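Side-chain contacts in phosphoethanolamine N-methyltransferase 1 (Haemonchus contortus, PDB 4KRG), which probably catalyses the S-adenosylmethionine-dependent N-methylation of phosphoethanolamine in nematode phosphocholine biosynthesis: residues His6-Ala9 against Glu10-Arg13; Ser135-Glu138 against Val139-Leu143; Glu263-Thr266 against Trp267-Lys270; Ser338-Lys341 against Ala342-Lys346; Val442-Ile445 against Lys446-Leu450. All blocks are in the same frame, centred on the assembly; numbering follows the deposited sequence.

Interaction 1 (His6-Ala9 against Glu10-Arg13); sequences HMTA and EVRR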
loop_
_atom_site.group_PDB
_atom_site.type_symbol
_atom_site.label_atom_id
_atom_site.label_comp_id
_atom_site.label_asym_id
_atom_site.label_seq_id
_atom_site.Cartn_x
_atom_site.Cartn_y
_atom_site.Cartn_z
ATOM N N HIS A 6 -24.776 -13.034 -21.493
ATOM C CA HIS A 6 -23.827 -11.945 -21.666
ATOM C C HIS A 6 -23.308 -11.409 -20.328
ATOM O O HIS A 6 -22.327 -10.660 -20.303
ATOM C CB HIS A 6 -24.469 -10.810 -22.480
ATOM C CG HIS A 6 -25.615 -10.137 -21.778
ATOM N ND1 HIS A 6 -26.775 -10.791 -21.448
ATOM C CD2 HIS A 6 -25.762 -8.854 -21.354
ATOM C CE1 HIS A 6 -27.599 -9.946 -20.842
ATOM N NE2 HIS A 6 -27.009 -8.773 -20.774
HETATM N N MSE A 7 -23.941 -11.803 -19.220
HETATM C CA MSE A 7 -23.669 -11.142 -17.934
HETATM C C MSE A 7 -23.641 -11.998 -16.650
HETATM O O MSE A 7 -23.401 -11.459 -15.570
HETATM C CB MSE A 7 -24.658 -9.984 -17.722
HETATM C CG MSE A 7 -26.106 -10.434 -17.568
HETATM SE SE MSE A 7 -27.318 -9.020 -16.966
HETATM C CE MSE A 7 -27.012 -9.123 -15.040
ATOM N N THR A 8 -23.890 -13.302 -16.741
ATOM C CA THR A 8 -23.883 -14.125 -15.527
ATOM C C THR A 8 -22.489 -14.226 -14.917
ATOM O O THR A 8 -21.483 -14.033 -15.598
ATOM C CB THR A 8 -24.410 -15.550 -15.757
ATOM O OG1 THR A 8 -23.652 -16.180 -16.797
ATOM C CG2 THR A 8 -25.889 -15.521 -16.120
ATOM N N ALA A 9 -22.437 -14.545 -13.630
ATOM C CA ALA A 9 -21.168 -14.712 -12.937
ATOM C C ALA A 9 -20.310 -15.804 -13.569
ATOM O O ALA A 9 -19.085 -15.742 -13.505
ATOM C CB ALA A 9 -21.405 -15.012 -11.483
ATOM N N GLU A 10 -20.954 -16.802 -14.172
ATOM C CA GLU A 10 -20.238 -17.904 -14.807
ATOM C C GLU A 10 -19.624 -17.487 -16.132
ATOM O O GLU A 10 -18.507 -17.886 -16.458
ATOM C CB GLU A 10 -21.167 -19.087 -15.039
ATOM C CG GLU A 10 -22.008 -19.444 -13.844
ATOM C CD GLU A 10 -22.735 -20.750 -14.029
ATOM O OE1 GLU A 10 -23.982 -20.744 -13.978
ATOM O OE2 GLU A 10 -22.053 -21.781 -14.222
ATOM N N VAL A 11 -20.367 -16.703 -16.905
ATOM C CA VAL A 11 -19.849 -16.157 -18.149
ATOM C C VAL A 11 -18.679 -15.229 -17.858
ATOM O O VAL A 11 -17.654 -15.284 -18.536
ATOM C CB VAL A 11 -20.945 -15.402 -18.933
ATOM C CG1 VAL A 11 -20.337 -14.576 -20.060
ATOM C CG2 VAL A 11 -21.973 -16.385 -19.472
ATOM N N ARG A 12 -18.826 -14.389 -16.837
ATOM C CA ARG A 12 -17.741 -13.501 -16.429
ATOM C C ARG A 12 -16.588 -14.293 -15.833
ATOM O O ARG A 12 -15.430 -13.939 -16.021
ATOM C CB ARG A 12 -18.222 -12.433 -15.438
ATOM C CG ARG A 12 -19.312 -11.542 -15.997
ATOM C CD ARG A 12 -19.293 -10.150 -15.400
ATOM N NE ARG A 12 -19.888 -9.188 -16.327
ATOM C CZ ARG A 12 -21.111 -8.681 -16.209
ATOM N NH1 ARG A 12 -21.875 -9.021 -15.183
ATOM N NH2 ARG A 12 -21.566 -7.824 -17.114
ATOM N N ARG A 13 -16.910 -15.358 -15.109
ATOM C CA ARG A 13 -15.882 -16.246 -14.589
ATOM C C ARG A 13 -15.103 -16.830 -15.760
ATOM O O ARG A 13 -13.870 -16.850 -15.754
ATOM C CB ARG A 13 -16.503 -17.368 -13.753
ATOM C CG ARG A 13 -15.493 -18.338 -13.157
ATOM C CD ARG A 13 -15.094 -17.974 -11.720
ATOM N NE ARG A 13 -14.650 -16.589 -11.591
ATOM C CZ ARG A 13 -13.433 -16.152 -11.894
ATOM N NH1 ARG A 13 -12.509 -16.994 -12.340
ATOM N NH2 ARG A 13 -13.143 -14.867 -11.748
HETATM O O HOH W 1 -20.208 -9.278 -19.121
#
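T8 turns OG1 into the slot between its own backbone N and carbonyl carbon (chi1 56°), which aims the hydroxyl at V11. V11 N gives OG1 a weak bond of 3.3 Å. V11 branch CG2 sits against the same hydroxyl, 3.2 Å from OG1, and the two side chains cross at about a right angle. R12 starts with CG beside its backbone N (chi1 -60°) and runs extended to NE. That carries it back past the T8 carbonyl, with R12 CG 3.3 Å from T8 O, toward selenomethionine M7. One face of the guanidinium lies over M7 CA, off centre. M7 is poorly ordered, so this packing is less certain. R12 NH1 is near M7 O, but the angle is too poor for a hydrogen bond. A water ties the same two parts together: it donates to H6 O at 2.8 Å and accepts a weak bond from R12 NE. Farther along, R13 N donates to A9 O at 2.7 Å. The R13 side chain leads away, to D111, E138 and the bound S-adenosylhomocysteine. This is the N-cap of helix 9-21, with T8 as the cap residue, and the same first turns carry R13 into the S-adenosylhomocysteine pocket.

Interaction 2 (Ser135-Glu138 against Val139-Leu143); sequences SDRE and VIEFL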
loop_
_atom_site.group_PDB
_atom_site.type_symbol
_atom_site.label_atom_id
_atom_site.label_comp_id
_atom_site.label_asym_id
_atom_site.label_seq_id
_atom_site.Cartn_x
_atom_site.Cartn_y
_atom_site.Cartn_z
ATOM N N SER A 135 -14.346 -10.663 -9.726
ATOM C CA SER A 135 -15.342 -9.597 -9.616
ATOM C C SER A 135 -15.318 -9.065 -8.195
ATOM O O SER A 135 -14.735 -9.689 -7.311
ATOM C CB SER A 135 -16.738 -10.114 -9.941
ATOM O OG SER A 135 -17.146 -11.060 -8.972
ATOM N N ASP A 136 -15.944 -7.913 -7.980
ATOM C CA ASP A 136 -16.015 -7.323 -6.648
ATOM C C ASP A 136 -16.606 -8.282 -5.620
ATOM O O ASP A 136 -16.109 -8.376 -4.498
ATOM C CB ASP A 136 -16.831 -6.026 -6.673
ATOM C CG ASP A 136 -16.034 -4.842 -7.171
ATOM O OD1 ASP A 136 -14.958 -5.045 -7.767
ATOM O OD2 ASP A 136 -16.494 -3.700 -6.969
ATOM N N ARG A 137 -17.658 -9.004 -5.994
ATOM C CA ARG A 137 -18.272 -9.928 -5.048
ATOM C C ARG A 137 -17.337 -11.090 -4.734
ATOM O O ARG A 137 -17.234 -11.518 -3.585
ATOM C CB ARG A 137 -19.616 -10.455 -5.551
ATOM C CG ARG A 137 -20.431 -11.097 -4.438
ATOM C CD ARG A 137 -21.809 -11.559 -4.898
ATOM N NE ARG A 137 -22.621 -12.012 -3.770
ATOM C CZ ARG A 137 -23.583 -11.290 -3.204
ATOM N NH1 ARG A 137 -23.873 -10.083 -3.668
ATOM N NH2 ARG A 137 -24.265 -11.780 -2.177
ATOM N N GLU A 138 -16.646 -11.586 -5.756
ATOM C CA GLU A 138 -15.687 -12.676 -5.589
ATOM C C GLU A 138 -14.484 -12.297 -4.721
ATOM O O GLU A 138 -13.994 -13.123 -3.949
ATOM C CB GLU A 138 -15.220 -13.186 -6.953
ATOM C CG GLU A 138 -16.309 -13.900 -7.737
ATOM C CD GLU A 138 -15.969 -14.074 -9.207
ATOM O OE1 GLU A 138 -14.989 -13.456 -9.683
ATOM O OE2 GLU A 138 -16.687 -14.830 -9.890
ATOM N N VAL A 139 -14.005 -11.061 -4.860
ATOM C CA VAL A 139 -12.914 -10.564 -4.027
ATOM C C VAL A 139 -13.305 -10.650 -2.555
ATOM O O VAL A 139 -12.544 -11.151 -1.723
ATOM C CB VAL A 139 -12.537 -9.104 -4.382
ATOM C CG1 VAL A 139 -11.609 -8.516 -3.329
ATOM C CG2 VAL A 139 -11.870 -9.043 -5.743
ATOM N N ILE A 140 -14.507 -10.181 -2.244
ATOM C CA ILE A 140 -15.011 -10.208 -0.878
ATOM C C ILE A 140 -15.159 -11.654 -0.404
ATOM O O ILE A 140 -14.737 -12.004 0.701
ATOM C CB ILE A 140 -16.351 -9.458 -0.764
ATOM C CG1 ILE A 140 -16.148 -7.982 -1.113
ATOM C CG2 ILE A 140 -16.915 -9.592 0.634
ATOM C CD1 ILE A 140 -17.413 -7.249 -1.517
ATOM N N GLU A 141 -15.734 -12.493 -1.259
ATOM C CA GLU A 141 -15.918 -13.901 -0.941
ATOM C C GLU A 141 -14.578 -14.612 -0.782
ATOM O O GLU A 141 -14.423 -15.457 0.093
ATOM C CB GLU A 141 -16.797 -14.578 -1.998
ATOM C CG GLU A 141 -18.237 -14.070 -1.982
ATOM C CD GLU A 141 -19.118 -14.729 -3.029
ATOM O OE1 GLU A 141 -20.359 -14.660 -2.892
ATOM O OE2 GLU A 141 -18.574 -15.305 -3.995
ATOM N N PHE A 142 -13.607 -14.259 -1.615
ATOM C CA PHE A 142 -12.267 -14.812 -1.473
ATOM C C PHE A 142 -11.663 -14.444 -0.127
ATOM O O PHE A 142 -11.046 -15.279 0.530
ATOM C CB PHE A 142 -11.337 -14.343 -2.597
ATOM C CG PHE A 142 -9.894 -14.707 -2.365
ATOM C CD1 PHE A 142 -9.437 -15.990 -2.637
ATOM C CD2 PHE A 142 -9.003 -13.781 -1.851
ATOM C CE1 PHE A 142 -8.111 -16.336 -2.415
ATOM C CE2 PHE A 142 -7.681 -14.120 -1.628
ATOM C CZ PHE A 142 -7.233 -15.400 -1.912
ATOM N N LEU A 143 -11.840 -13.191 0.282
ATOM C CA LEU A 143 -11.213 -12.703 1.510
ATOM C C LEU A 143 -11.857 -13.262 2.771
ATOM O O LEU A 143 -11.184 -13.457 3.780
ATOM C CB LEU A 143 -11.198 -11.177 1.547
ATOM C CG LEU A 143 -10.270 -10.531 0.516
ATOM C CD1 LEU A 143 -10.509 -9.034 0.446
ATOM C CD2 LEU A 143 -8.811 -10.829 0.831
#
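R137 and E141 face each other one helical turn apart. R137 swings CG to the far side from its backbone N (chi1 -164°) and stays extended to NE. E141 is extended too. The chains slant across one another, and E141 OE1 arrives at the guanidinium edge, near its plane. The carboxylate plane stands perpendicular to the guanidinium. The salt bridge is long, 3.6 Å from R137 NE to E141 OE1. E141 CG packs on the R137 carbonyl, 3.2 Å from R137 O. R137 NH2 turns to D250 of helix 249-271.

The start of the helix is closed by a capping box. In E138 the CG lies next to the residue's own N (chi1 -68°) and the chain is extended, which brings OE1 back to S135 N. S135 N donates to E138 OE1 at 2.9 Å, from above the carboxylate plane. In return S135 OG accepts from E138 N at 3.3 Å. The same OE1 makes a salt bridge to R13.

V139 CG2 packs against S135 O at 3.3 Å, and I140 CD1 against D136 O at 3.4 Å. Both side chains also meet L195.

The R137 guanidinium has two carboxylate partners, E141 and D250, and its charge is probably shared between them. S135 N and R13 both reach E138 OE1, which fixes that carboxylate and probably favours its charged form.

Interaction 3 (Glu263-Thr266 against Trp267-Lys270); sequences EQKT and WDEK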
loop_
_atom_site.group_PDB
_atom_site.type_symbol
_atom_site.label_atom_id
_atom_site.label_comp_id
_atom_site.label_asym_id
_atom_site.label_seq_id
_atom_site.Cartn_x
_atom_site.Cartn_y
_atom_site.Cartn_z
ATOM N N GLU A 263 -16.369 8.092 -3.250
ATOM C CA GLU A 263 -15.635 8.953 -2.333
ATOM C C GLU A 263 -14.216 9.181 -2.819
ATOM O O GLU A 263 -13.693 10.277 -2.684
ATOM C CB GLU A 263 -15.645 8.382 -0.912
ATOM C CG GLU A 263 -17.029 8.376 -0.268
ATOM C CD GLU A 263 -17.085 7.620 1.055
ATOM O OE1 GLU A 263 -16.094 6.955 1.426
ATOM O OE2 GLU A 263 -18.136 7.689 1.728
ATOM N N GLN A 264 -13.593 8.153 -3.385
ATOM C CA GLN A 264 -12.268 8.316 -3.972
ATOM C C GLN A 264 -12.295 9.341 -5.090
ATOM O O GLN A 264 -11.437 10.222 -5.150
ATOM C CB GLN A 264 -11.716 6.998 -4.513
ATOM C CG GLN A 264 -10.346 7.147 -5.158
ATOM C CD GLN A 264 -9.269 7.563 -4.168
ATOM O OE1 GLN A 264 -8.755 6.739 -3.417
ATOM N NE2 GLN A 264 -8.924 8.848 -4.163
ATOM N N LYS A 265 -13.283 9.236 -5.971
ATOM C CA LYS A 265 -13.371 10.156 -7.102
ATOM C C LYS A 265 -13.473 11.624 -6.688
ATOM O O LYS A 265 -12.904 12.493 -7.350
ATOM C CB LYS A 265 -14.513 9.786 -8.058
ATOM C CG LYS A 265 -14.222 8.625 -9.012
ATOM C CD LYS A 265 -12.767 8.597 -9.496
ATOM C CE LYS A 265 -12.401 9.765 -10.408
ATOM N NZ LYS A 265 -10.939 9.777 -10.697
ATOM N N THR A 266 -14.168 11.911 -5.591
ATOM C CA THR A 266 -14.242 13.296 -5.125
ATOM C C THR A 266 -12.883 13.794 -4.637
ATOM O O THR A 266 -12.559 14.972 -4.784
ATOM C CB THR A 266 -15.302 13.514 -4.023
ATOM O OG1 THR A 266 -14.813 13.018 -2.772
ATOM C CG2 THR A 266 -16.605 12.824 -4.377
ATOM N N TRP A 267 -12.089 12.903 -4.054
ATOM C CA TRP A 267 -10.757 13.279 -3.602
ATOM C C TRP A 267 -9.802 13.513 -4.772
ATOM O O TRP A 267 -9.005 14.454 -4.749
ATOM C CB TRP A 267 -10.209 12.266 -2.591
ATOM C CG TRP A 267 -10.853 12.431 -1.246
ATOM C CD1 TRP A 267 -11.619 11.519 -0.576
ATOM C CD2 TRP A 267 -10.814 13.600 -0.419
ATOM N NE1 TRP A 267 -12.046 12.045 0.618
ATOM C CE2 TRP A 267 -11.567 13.324 0.736
ATOM C CE3 TRP A 267 -10.209 14.858 -0.550
ATOM C CZ2 TRP A 267 -11.733 14.259 1.762
ATOM C CZ3 TRP A 267 -10.372 15.779 0.464
ATOM C CH2 TRP A 267 -11.126 15.478 1.607
ATOM N N ASP A 268 -9.904 12.681 -5.803
ATOM C CA ASP A 268 -9.150 12.915 -7.030
ATOM C C ASP A 268 -9.436 14.310 -7.586
ATOM O O ASP A 268 -8.534 15.008 -8.026
ATOM C CB ASP A 268 -9.488 11.869 -8.094
ATOM C CG ASP A 268 -9.236 10.460 -7.628
ATOM O OD1 ASP A 268 -8.445 10.267 -6.678
ATOM O OD2 ASP A 268 -9.831 9.537 -8.224
ATOM N N GLU A 269 -10.699 14.711 -7.554
ATOM C CA GLU A 269 -11.107 16.014 -8.073
ATOM C C GLU A 269 -10.538 17.164 -7.268
ATOM O O GLU A 269 -10.285 18.239 -7.803
ATOM C CB GLU A 269 -12.630 16.139 -8.077
ATOM C CG GLU A 269 -13.337 15.220 -9.046
ATOM C CD GLU A 269 -14.847 15.368 -8.982
ATOM O OE1 GLU A 269 -15.366 15.728 -7.901
ATOM O OE2 GLU A 269 -15.510 15.133 -10.015
ATOM N N LYS A 270 -10.362 16.951 -5.972
ATOM C CA LYS A 270 -9.811 17.998 -5.124
ATOM C C LYS A 270 -8.294 18.097 -5.247
ATOM O O LYS A 270 -7.735 19.188 -5.213
ATOM C CB LYS A 270 -10.203 17.769 -3.662
ATOM C CG LYS A 270 -11.692 17.824 -3.404
ATOM C CD LYS A 270 -11.989 17.687 -1.922
ATOM C CE LYS A 270 -13.475 17.494 -1.668
ATOM N NZ LYS A 270 -13.759 17.050 -0.272
HETATM O O HOH W 2 -14.518 16.895 -4.714
#
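D268 OD2 is gripped twice, by K265 NZ at 2.7 Å and by R336 of helix 332-345; both are salt bridges. The lysine meets OD2 on its anti side, close to the carboxylate plane. K265 gets there by folding over, bent at chi2 (-36°) and chi3 (-68°). The other oxygen takes Q264: NE2 gives D268 OD1 a weak bond of 2.9 Å. The angle is poor, although amide and carboxylate planes are nearly coplanar, 7° apart. Q264 has further partners, S190 at OE1 and the Y333 carbonyl at NE2, and these hold the amide in place. D268 is buried, and K265 and R336 probably offset its charge.

W267 CD1 is 3.2 Å from E263 O. T266 OG1 and K270 NZ lie over one face of the W267 ring, both offset toward the rim. At the exposed side a water donates to T266 O at 2.7 Å and, weakly, to E269 OE1.

The cluster sits near the C-terminal end of helix 249-271. Q264 and D268 pack on R336 and T337 of helix 332-345, while the W267 ring meets Y333 and touches L334 on the same helix.

Interaction 4 (Ser338-Lys341 against Ala342-Lys346); sequences SLTK and ANNQK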
loop_
_atom_site.group_PDB
_atom_site.type_symbol
_atom_site.label_atom_id
_atom_site.label_comp_id
_atom_site.label_asym_id
_atom_site.label_seq_id
_atom_site.Cartn_x
_atom_site.Cartn_y
_atom_site.Cartn_z
ATOM N N SER A 338 -1.610 10.519 -3.762
ATOM C CA SER A 338 -0.155 10.653 -3.785
ATOM C C SER A 338 0.458 9.693 -4.797
ATOM O O SER A 338 1.443 10.027 -5.455
ATOM C CB SER A 338 0.451 10.433 -2.401
ATOM O OG SER A 338 0.191 11.540 -1.560
ATOM N N LEU A 339 -0.119 8.500 -4.923
ATOM C CA LEU A 339 0.327 7.558 -5.956
ATOM C C LEU A 339 0.041 8.103 -7.356
ATOM O O LEU A 339 0.844 7.948 -8.273
ATOM C CB LEU A 339 -0.308 6.169 -5.777
ATOM C CG LEU A 339 0.160 5.339 -4.577
ATOM C CD1 LEU A 339 -0.348 3.905 -4.669
ATOM C CD2 LEU A 339 1.666 5.356 -4.479
ATOM N N THR A 340 -1.107 8.751 -7.516
ATOM C CA THR A 340 -1.446 9.362 -8.793
ATOM C C THR A 340 -0.406 10.419 -9.168
ATOM O O THR A 340 0.122 10.418 -10.276
ATOM C CB THR A 340 -2.850 9.958 -8.752
ATOM O OG1 THR A 340 -3.783 8.901 -8.505
ATOM C CG2 THR A 340 -3.186 10.625 -10.071
ATOM N N LYS A 341 -0.086 11.293 -8.224
ATOM C CA LYS A 341 0.953 12.291 -8.443
ATOM C C LYS A 341 2.299 11.637 -8.777
ATOM O O LYS A 341 2.975 12.051 -9.716
ATOM C CB LYS A 341 1.093 13.220 -7.232
ATOM C CG LYS A 341 2.116 14.326 -7.471
ATOM C CD LYS A 341 2.324 15.246 -6.278
ATOM C CE LYS A 341 3.395 16.274 -6.646
ATOM N NZ LYS A 341 3.643 17.341 -5.623
ATOM N N ALA A 342 2.666 10.598 -8.028
ATOM C CA ALA A 342 3.946 9.927 -8.231
ATOM C C ALA A 342 4.091 9.374 -9.648
ATOM O O ALA A 342 5.153 9.474 -10.252
ATOM C CB ALA A 342 4.158 8.821 -7.187
ATOM N N ASN A 343 3.019 8.803 -10.186
ATOM C CA ASN A 343 3.070 8.240 -11.532
ATOM C C ASN A 343 3.195 9.291 -12.618
ATOM O O ASN A 343 3.804 9.053 -13.658
ATOM C CB ASN A 343 1.844 7.374 -11.804
ATOM C CG ASN A 343 2.125 5.912 -11.619
ATOM O OD1 ASN A 343 2.941 5.529 -10.785
ATOM N ND2 ASN A 343 1.460 5.082 -12.406
ATOM N N ASN A 344 2.603 10.454 -12.385
ATOM C CA ASN A 344 2.691 11.524 -13.360
ATOM C C ASN A 344 4.040 12.238 -13.318
ATOM O O ASN A 344 4.582 12.591 -14.357
ATOM C CB ASN A 344 1.518 12.488 -13.208
ATOM C CG ASN A 344 0.195 11.855 -13.625
ATOM O OD1 ASN A 344 0.127 11.114 -14.615
ATOM N ND2 ASN A 344 -0.860 12.131 -12.862
ATOM N N GLN A 345 4.600 12.414 -12.126
ATOM C CA GLN A 345 5.896 13.077 -12.001
ATOM C C GLN A 345 7.057 12.190 -12.445
ATOM O O GLN A 345 7.998 12.665 -13.076
ATOM C CB GLN A 345 6.116 13.580 -10.575
ATOM C CG GLN A 345 5.028 14.522 -10.096
ATOM C CD GLN A 345 4.945 15.797 -10.917
ATOM O OE1 GLN A 345 5.965 16.358 -11.314
ATOM N NE2 GLN A 345 3.727 16.258 -11.178
ATOM N N LYS A 346 6.990 10.904 -12.120
ATOM C CA LYS A 346 8.055 9.972 -12.467
ATOM C C LYS A 346 9.424 10.415 -11.947
ATOM O O LYS A 346 10.398 10.432 -12.696
ATOM C CB LYS A 346 8.099 9.730 -13.976
ATOM C CG LYS A 346 6.783 9.235 -14.524
ATOM C CD LYS A 346 6.895 8.714 -15.949
ATOM C CE LYS A 346 5.525 8.306 -16.490
ATOM N NZ LYS A 346 4.557 9.443 -16.448
#
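K341 and Q345 touch through their CG methylenes, K341 CG to Q345 CG at 3.9 Å. K341 is stretched out all the way, its CG opposite the main-chain N (chi1 -177°), which carries the chain obliquely across Q345 and takes NZ to N313. Q345 bends at chi2. Its CG sits 3.2 Å from K341 O, the carbonyl oxygen that Q345 N also binds at 2.9 Å. One residue earlier in each segment, T340 and N344 lie side by side and point the same way. T340 CG2 is 3.9 Å from N344 ND2. N344 ND2 is also near T340 O, but the angle is too poor for a hydrogen bond. A342 puts its methyl on the S338 carbonyl, A342 CB to S338 O 3.4 Å.

Outside partners hold several of these side chains. K341 NZ has a weak bond to N313, and H315 of helix 314-321 touches both K341 and Q345. T340 OG1 is bonded by R230. The methyl of A342 touches W229 and F352. Two further links run from the same helix: N343 OD1 takes the backbone N of W229, and S338 OG bonds E329.

The helix ends at Q345; K346, the next residue, has positive phi. K346 N still binds A342 O at 3.0 Å. K346 NZ folds back to N343 O at 2.9 Å, in the carbonyl plane, and so covers a carbonyl of the last turn.

Helix 332-345 joins the parallel strands 324-329 and 350-354. This beta-alpha-beta arrangement is consistent with the second Rossmann-like half expected of a di-domain methyltransferase.

Interaction 5 (Val442-Ile445 against Lys446-Leu450); sequences VSFI and KDHNL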
loop_
_atom_site.group_PDB
_atom_site.type_symbol
_atom_site.label_atom_id
_atom_site.label_comp_id
_atom_site.label_asym_id
_atom_site.label_seq_id
_atom_site.Cartn_x
_atom_site.Cartn_y
_atom_site.Cartn_z
ATOM N N VAL A 442 -4.496 30.731 2.061
ATOM C CA VAL A 442 -5.496 31.407 1.233
ATOM C C VAL A 442 -5.019 31.544 -0.223
ATOM O O VAL A 442 -5.792 31.326 -1.155
ATOM C CB VAL A 442 -5.967 32.766 1.829
ATOM C CG1 VAL A 442 -4.947 33.873 1.583
ATOM C CG2 VAL A 442 -7.303 33.150 1.249
ATOM N N SER A 443 -3.736 31.846 -0.411
ATOM C CA SER A 443 -3.171 31.980 -1.750
ATOM C C SER A 443 -3.311 30.672 -2.505
ATOM O O SER A 443 -3.597 30.661 -3.697
ATOM C CB SER A 443 -1.694 32.368 -1.687
ATOM O OG SER A 443 -1.515 33.665 -1.141
ATOM N N PHE A 444 -3.095 29.574 -1.793
ATOM C CA PHE A 444 -3.150 28.240 -2.370
ATOM C C PHE A 444 -4.567 27.843 -2.783
ATOM O O PHE A 444 -4.776 27.242 -3.832
ATOM C CB PHE A 444 -2.577 27.243 -1.364
ATOM C CG PHE A 444 -2.930 25.811 -1.646
ATOM C CD1 PHE A 444 -2.154 25.046 -2.499
ATOM C CD2 PHE A 444 -4.026 25.217 -1.024
ATOM C CE1 PHE A 444 -2.473 23.716 -2.748
ATOM C CE2 PHE A 444 -4.357 23.892 -1.270
ATOM C CZ PHE A 444 -3.581 23.138 -2.132
ATOM N N ILE A 445 -5.540 28.169 -1.947
ATOM C CA ILE A 445 -6.934 27.815 -2.215
ATOM C C ILE A 445 -7.504 28.594 -3.403
ATOM O O ILE A 445 -8.180 28.027 -4.273
ATOM C CB ILE A 445 -7.791 28.039 -0.953
ATOM C CG1 ILE A 445 -7.663 26.836 -0.018
ATOM C CG2 ILE A 445 -9.239 28.290 -1.297
ATOM C CD1 ILE A 445 -8.207 27.091 1.376
ATOM N N LYS A 446 -7.225 29.891 -3.449
ATOM C CA LYS A 446 -7.718 30.729 -4.537
ATOM C C LYS A 446 -7.090 30.304 -5.858
ATOM O O LYS A 446 -7.753 30.284 -6.896
ATOM C CB LYS A 446 -7.383 32.194 -4.263
ATOM C CG LYS A 446 -7.961 32.749 -2.975
ATOM C CD LYS A 446 -9.470 32.867 -3.040
ATOM C CE LYS A 446 -9.998 33.705 -1.873
ATOM N NZ LYS A 446 -11.468 33.911 -1.953
ATOM N N ASP A 447 -5.804 29.969 -5.799
ATOM C CA ASP A 447 -5.018 29.599 -6.971
ATOM C C ASP A 447 -5.523 28.314 -7.605
ATOM O O ASP A 447 -5.461 28.144 -8.818
ATOM C CB ASP A 447 -3.557 29.413 -6.566
ATOM C CG ASP A 447 -2.636 29.253 -7.748
ATOM O OD1 ASP A 447 -3.049 29.536 -8.893
ATOM O OD2 ASP A 447 -1.476 28.858 -7.527
ATOM N N HIS A 448 -6.014 27.408 -6.766
ATOM C CA HIS A 448 -6.530 26.125 -7.231
ATOM C C HIS A 448 -8.052 26.123 -7.350
ATOM O O HIS A 448 -8.647 25.105 -7.718
ATOM C CB HIS A 448 -6.051 24.986 -6.322
ATOM C CG HIS A 448 -4.582 24.731 -6.406
ATOM N ND1 HIS A 448 -3.647 25.432 -5.665
ATOM C CD2 HIS A 448 -3.866 23.860 -7.160
ATOM C CE1 HIS A 448 -2.446 25.006 -5.948
ATOM N NE2 HIS A 448 -2.539 24.041 -6.857
ATOM N N ASN A 449 -8.670 27.265 -7.046
ATOM C CA ASN A 449 -10.121 27.417 -7.120
ATOM C C ASN A 449 -10.849 26.381 -6.271
ATOM O O ASN A 449 -11.879 25.842 -6.664
ATOM C CB ASN A 449 -10.608 27.353 -8.570
ATOM C CG ASN A 449 -12.018 27.872 -8.734
ATOM O OD1 ASN A 449 -12.409 28.847 -8.096
ATOM N ND2 ASN A 449 -12.797 27.211 -9.580
ATOM N N LEU A 450 -10.299 26.098 -5.100
ATOM C CA LEU A 450 -10.954 25.209 -4.159
ATOM C C LEU A 450 -11.974 26.029 -3.383
ATOM O O LEU A 450 -11.613 26.981 -2.705
ATOM C CB LEU A 450 -9.918 24.596 -3.216
ATOM C CG LEU A 450 -8.931 23.622 -3.866
ATOM C CD1 LEU A 450 -7.687 23.437 -3.007
ATOM C CD2 LEU A 450 -9.610 22.295 -4.089
#
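Helix 434-448 finishes in a Schellman motif: N449 takes positive phi, L450 N bonds I445 O at 3.0 Å, and N449 N bonds K446 O weakly. The side chains of F444, H448 and L450 gather at this end. The first torsion of H448 (chi1 -68°) swings the imidazole back over the preceding turn. Its ND1 donates to F444 O at 2.8 Å, and the acceptor lies almost in the ring plane. H448 N donates to the same oxygen at 3.2 Å, so one carbonyl is held by two N-H groups of one residue.

F444 turns its CG away from the main-chain N (chi1 163°), and its ring reaches forward along the helix to the imidazole. The rings meet obliquely, with centroids 4.5 Å apart and planes at 45°. H448 ND1 sits over one face of the phenyl. F444 CE2 also meets L450 CD1 at 3.8 Å, and I445 CG2 packs on L450 CB at 4.2 Å. L450 thus folds back on the last turn. Farther round, V442 CG2 touches K446 CE.

H448 NE2 is bonded to K275 N, a backbone donor. With ND1 donating and NE2 accepting, the imidazole is probably neutral and its ring is fixed from both sides. D447 adds a salt bridge to K275 and a bond to Y276. The helix end is tied to K275 and Y276 by a salt bridge, hydrogen bonds and the meeting of the H448 and Y276 rings.

Overall arrangement
Each interaction lies within one continuous stretch, so none closes a long loop. They follow in series from the N terminus; none nest or cross. Interaction 1 starts helix 9-21 and interaction 2 starts helix 136-149. The two touch, R13 NH2 to E138 OE1 at 3.1 Å, which ties helix 9-21 to the start of helix 136-149 beside the bound S-adenosylhomocysteine. Interaction 3 lies near the end of helix 249-271, and interaction 4 at the end of helix 332-345. Their nearest atoms are about 5 Å apart. Interaction 5 ends helix 434-448 and packs back on interaction 3, K270 O to L450 CD2 at 3.8 Å. The centres of interactions 1 and 5 are about 47 Å apart.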